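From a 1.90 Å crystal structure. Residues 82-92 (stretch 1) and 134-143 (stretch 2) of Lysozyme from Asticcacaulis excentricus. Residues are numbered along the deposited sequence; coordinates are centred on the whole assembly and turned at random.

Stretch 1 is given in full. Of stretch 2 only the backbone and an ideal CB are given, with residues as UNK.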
# COMPACT_ATOMS: atom_id res chain seq x y z
N ASP A 82 9.22 3.91 -0.04
CA ASP A 82 7.98 4.33 0.59
C ASP A 82 6.81 4.20 -0.42
O ASP A 82 5.77 3.67 -0.09
CB ASP A 82 8.08 5.78 1.06
CG ASP A 82 8.84 6.00 2.36
OD1 ASP A 82 9.15 5.00 3.07
OD2 ASP A 82 9.08 7.17 2.67
N ALA A 83 7.00 4.73 -1.63
CA ALA A 83 5.96 4.65 -2.69
C ALA A 83 5.67 3.20 -3.08
O ALA A 83 4.51 2.85 -3.32
CB ALA A 83 6.36 5.45 -3.90
N LEU A 84 6.72 2.37 -3.20
CA LEU A 84 6.51 0.95 -3.56
C LEU A 84 5.77 0.20 -2.44
O LEU A 84 4.95 -0.64 -2.74
CB LEU A 84 7.85 0.28 -3.89
CG LEU A 84 8.46 0.68 -5.23
CD1 LEU A 84 9.80 -0.01 -5.43
CD2 LEU A 84 7.54 0.38 -6.40
N VAL A 85 6.04 0.53 -1.18
CA VAL A 85 5.32 -0.10 -0.07
C VAL A 85 3.83 0.27 -0.12
O VAL A 85 2.97 -0.58 0.05
CB VAL A 85 5.94 0.29 1.29
CG1 VAL A 85 5.04 -0.13 2.43
CG2 VAL A 85 7.32 -0.32 1.46
N SER A 86 3.54 1.54 -0.42
CA SER A 86 2.18 2.02 -0.53
C SER A 86 1.48 1.26 -1.65
O SER A 86 0.35 0.76 -1.49
CB SER A 86 2.13 3.52 -0.76
OG SER A 86 0.78 3.96 -0.90
N PHE A 87 2.19 1.12 -2.76
CA PHE A 87 1.67 0.52 -3.97
C PHE A 87 1.42 -0.99 -3.73
O PHE A 87 0.34 -1.49 -3.95
CB PHE A 87 2.64 0.75 -5.12
CG PHE A 87 2.23 0.09 -6.42
CD1 PHE A 87 1.18 0.60 -7.16
CD2 PHE A 87 2.88 -1.04 -6.87
CE1 PHE A 87 0.79 -0.01 -8.34
CE2 PHE A 87 2.50 -1.64 -8.06
CZ PHE A 87 1.46 -1.13 -8.79
N CYS A 88 2.43 -1.65 -3.17
CA CYS A 88 2.38 -3.07 -2.86
C CYS A 88 1.29 -3.36 -1.81
O CYS A 88 0.57 -4.33 -1.96
CB CYS A 88 3.73 -3.58 -2.40
SG CYS A 88 3.68 -5.37 -2.10
N PHE A 89 1.13 -2.49 -0.80
CA PHE A 89 0.06 -2.60 0.17
C PHE A 89 -1.30 -2.58 -0.52
O PHE A 89 -2.22 -3.32 -0.16
CB PHE A 89 0.17 -1.49 1.22
CG PHE A 89 -0.81 -1.57 2.36
CD1 PHE A 89 -0.90 -2.71 3.15
CD2 PHE A 89 -1.65 -0.50 2.66
CE1 PHE A 89 -1.80 -2.78 4.20
CE2 PHE A 89 -2.56 -0.58 3.71
CZ PHE A 89 -2.61 -1.70 4.50
N ASN A 90 -1.44 -1.70 -1.51
CA ASN A 90 -2.71 -1.47 -2.15
C ASN A 90 -3.06 -2.65 -3.07
O ASN A 90 -4.20 -3.09 -3.09
CB ASN A 90 -2.69 -0.14 -2.92
CG ASN A 90 -3.99 0.17 -3.61
OD1 ASN A 90 -4.00 0.51 -4.78
ND2 ASN A 90 -5.09 0.04 -2.89
N ILE A 91 -2.10 -3.14 -3.87
CA ILE A 91 -2.45 -4.15 -4.90
C ILE A 91 -2.22 -5.57 -4.35
O ILE A 91 -2.63 -6.54 -4.97
CB ILE A 91 -1.70 -3.92 -6.23
CG1 ILE A 91 -0.21 -4.24 -6.14
CG2 ILE A 91 -1.93 -2.51 -6.75
CD1 ILE A 91 0.44 -4.46 -7.47
N GLY A 92 -1.54 -5.68 -3.20
CA GLY A 92 -1.21 -6.98 -2.61
C GLY A 92 0.14 -7.51 -3.08
O GLY A 92 0.58 -7.25 -4.19
N UNK A 134 -10.65 7.00 -7.40
CA UNK A 134 -9.74 6.98 -6.26
C UNK A 134 -8.34 6.42 -6.57
O UNK A 134 -7.43 6.88 -5.99
CB UNK A 134 -10.37 6.16 -5.14
N UNK A 135 -8.25 5.43 -7.45
CA UNK A 135 -6.94 4.83 -7.78
C UNK A 135 -6.14 5.81 -8.65
O UNK A 135 -4.94 5.84 -8.52
CB UNK A 135 -7.12 3.49 -8.50
N UNK A 136 -6.82 6.60 -9.48
CA UNK A 136 -6.11 7.63 -10.28
C UNK A 136 -5.44 8.60 -9.30
O UNK A 136 -4.30 8.90 -9.47
CB UNK A 136 -7.06 8.37 -11.22
N UNK A 137 -6.19 9.03 -8.30
CA UNK A 137 -5.67 9.95 -7.26
C UNK A 137 -4.52 9.26 -6.51
O UNK A 137 -3.48 9.87 -6.33
CB UNK A 137 -6.78 10.36 -6.29
N UNK A 138 -4.74 8.02 -6.11
CA UNK A 138 -3.73 7.28 -5.35
C UNK A 138 -2.43 7.15 -6.15
O UNK A 138 -1.36 7.42 -5.62
CB UNK A 138 -4.26 5.89 -4.97
N UNK A 139 -2.55 6.70 -7.39
CA UNK A 139 -1.40 6.51 -8.27
C UNK A 139 -0.63 7.80 -8.48
O UNK A 139 0.60 7.80 -8.52
CB UNK A 139 -1.85 5.95 -9.62
N UNK A 140 -1.35 8.91 -8.62
CA UNK A 140 -0.69 10.22 -8.83
C UNK A 140 0.20 10.53 -7.62
O UNK A 140 1.37 10.86 -7.79
CB UNK A 140 -1.72 11.33 -9.04
N UNK A 141 -0.33 10.35 -6.41
CA UNK A 141 0.43 10.56 -5.16
C UNK A 141 1.61 9.59 -5.04
O UNK A 141 2.72 9.99 -4.66
CB UNK A 141 -0.49 10.40 -3.95
N UNK A 142 1.40 8.31 -5.36
CA UNK A 142 2.48 7.31 -5.25
C UNK A 142 3.59 7.63 -6.27
O UNK A 142 4.79 7.58 -5.97
CB UNK A 142 1.94 5.90 -5.48
N UNK A 143 3.19 7.95 -7.49
CA UNK A 143 4.13 8.23 -8.55
C UNK A 143 4.94 9.50 -8.21
O UNK A 143 6.15 9.52 -8.42
CB UNK A 143 3.40 8.39 -9.88

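The two helices run nearly antiparallel, at 156°, with axes 9.5 Å apart at closest approach. The A83 CA and the CA of position 142 are the nearest pair, 5.1 Å apart.

Position 134 has an ideal CB with nothing of stretch 1 within reach. Its phi of -56° would allow proline among many residues. It is P134.

Position 135 points sideways. Only a side chain of some length could approach N90, and several types would do. It is L135. Its end comes nearer than its CB, and L135 CD2 lies 3.7 Å from N90 OD1.

Positions 136 and 137 are out of reach, so stretch 1 sets no preference. They are I136 and R137.

Position 138 points toward stretch 1. Its ideal CB is 5.4 Å from N90 OD1. Further on lie the hydroxyl and carbonyl of S86, with the ring of F89 nearby. A long side chain carrying a donor would suit: lysine, arginine or glutamine. It is R138, extended with its first three chi angles all t. R138 NH2 donates to S86 OG at 3.2 Å, and weakly to S86 O, also at 3.2 Å. N90 CB lies over one face of the guanidinium, 3.5 Å from R138 NE. The edge of the F89 ring meets NH2.

Position 139 points sideways, with no atom of stretch 1 near its ideal CB. A long, flexible chain could still bend toward F87, N90 and I91. Lysine, arginine, glutamine or methionine are possible. It is R139, with chi2 off the usual wells at -34°. Its end comes nearer: F87 CD1 lies over one face of the guanidinium, 3.9 Å from R139 NH1, and I91 CG2 is 3.5 Å from R139 NH2.

Positions 140 and 141 are out of reach and open to many residues. They are A140 and S141. S141 OG makes a weak hydrogen bond to R137 O at 3.5 Å.

Position 142 points toward stretch 1. Its ideal CB is 4.5 Å from A83 O, 5.1 Å from S86 OG and 5.2 Å from F87 CB. The small A83 leaves room for close approach, and the S86 hydroxyl offers a polar partner. Glutamate or glutamine would fit. It is E142. S86 OG donates to E142 OE2 at 2.6 Å. The carboxylate also forms salt bridges within its own helix, from E142 OE2 to R138 NE at 2.8 Å and from E142 OE1 to R139 NH1 at 2.5 Å.

Position 143 points away, so many residues would serve. It is K143, whose NZ is hydrogen-bonded elsewhere in the structure.

Stretch 2 134-143: PLIRRRASEK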
# COMPACT_ATOMS: atom_id res chain seq x y z
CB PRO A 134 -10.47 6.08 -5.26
CG PRO A 134 -11.90 6.31 -5.58
CD PRO A 134 -11.92 6.36 -7.09
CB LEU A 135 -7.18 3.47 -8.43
CG LEU A 135 -7.76 2.41 -7.50
CD1 LEU A 135 -7.85 1.06 -8.19
CD2 LEU A 135 -6.97 2.29 -6.21
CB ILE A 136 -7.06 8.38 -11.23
CG1 ILE A 136 -7.77 7.45 -12.21
CG2 ILE A 136 -6.33 9.50 -11.94
CD1 ILE A 136 -6.86 6.83 -13.20
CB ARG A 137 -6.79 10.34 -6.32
CG ARG A 137 -7.91 11.15 -6.95
CD ARG A 137 -8.90 11.72 -5.95
NE ARG A 137 -8.31 12.63 -4.99
CZ ARG A 137 -8.92 13.18 -3.95
NH1 ARG A 137 -10.15 12.82 -3.63
NH2 ARG A 137 -8.31 14.09 -3.24
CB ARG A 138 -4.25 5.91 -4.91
CG ARG A 138 -3.25 5.17 -4.04
CD ARG A 138 -3.80 3.90 -3.41
NE ARG A 138 -2.81 3.35 -2.51
CZ ARG A 138 -3.07 2.97 -1.27
NH1 ARG A 138 -4.31 2.99 -0.83
NH2 ARG A 138 -2.08 2.59 -0.48
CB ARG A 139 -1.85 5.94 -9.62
CG ARG A 139 -2.44 4.54 -9.53
CD ARG A 139 -1.75 3.72 -8.46
NE ARG A 139 -2.43 2.44 -8.23
CZ ARG A 139 -2.55 1.86 -7.04
NH1 ARG A 139 -2.03 2.44 -5.96
NH2 ARG A 139 -3.18 0.71 -6.92
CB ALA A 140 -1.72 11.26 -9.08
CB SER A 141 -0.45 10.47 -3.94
OG SER A 141 -1.48 11.42 -3.97
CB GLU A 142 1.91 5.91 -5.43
CG GLU A 142 1.15 5.43 -4.20
CD GLU A 142 0.29 4.19 -4.37
OE1 GLU A 142 -0.01 3.86 -5.50
OE2 GLU A 142 -0.11 3.60 -3.34
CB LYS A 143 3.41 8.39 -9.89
CG LYS A 143 2.83 7.10 -10.46
CD LYS A 143 1.84 7.32 -11.58
CE LYS A 143 2.48 7.89 -12.82
NZ LYS A 143 1.46 8.10 -13.87
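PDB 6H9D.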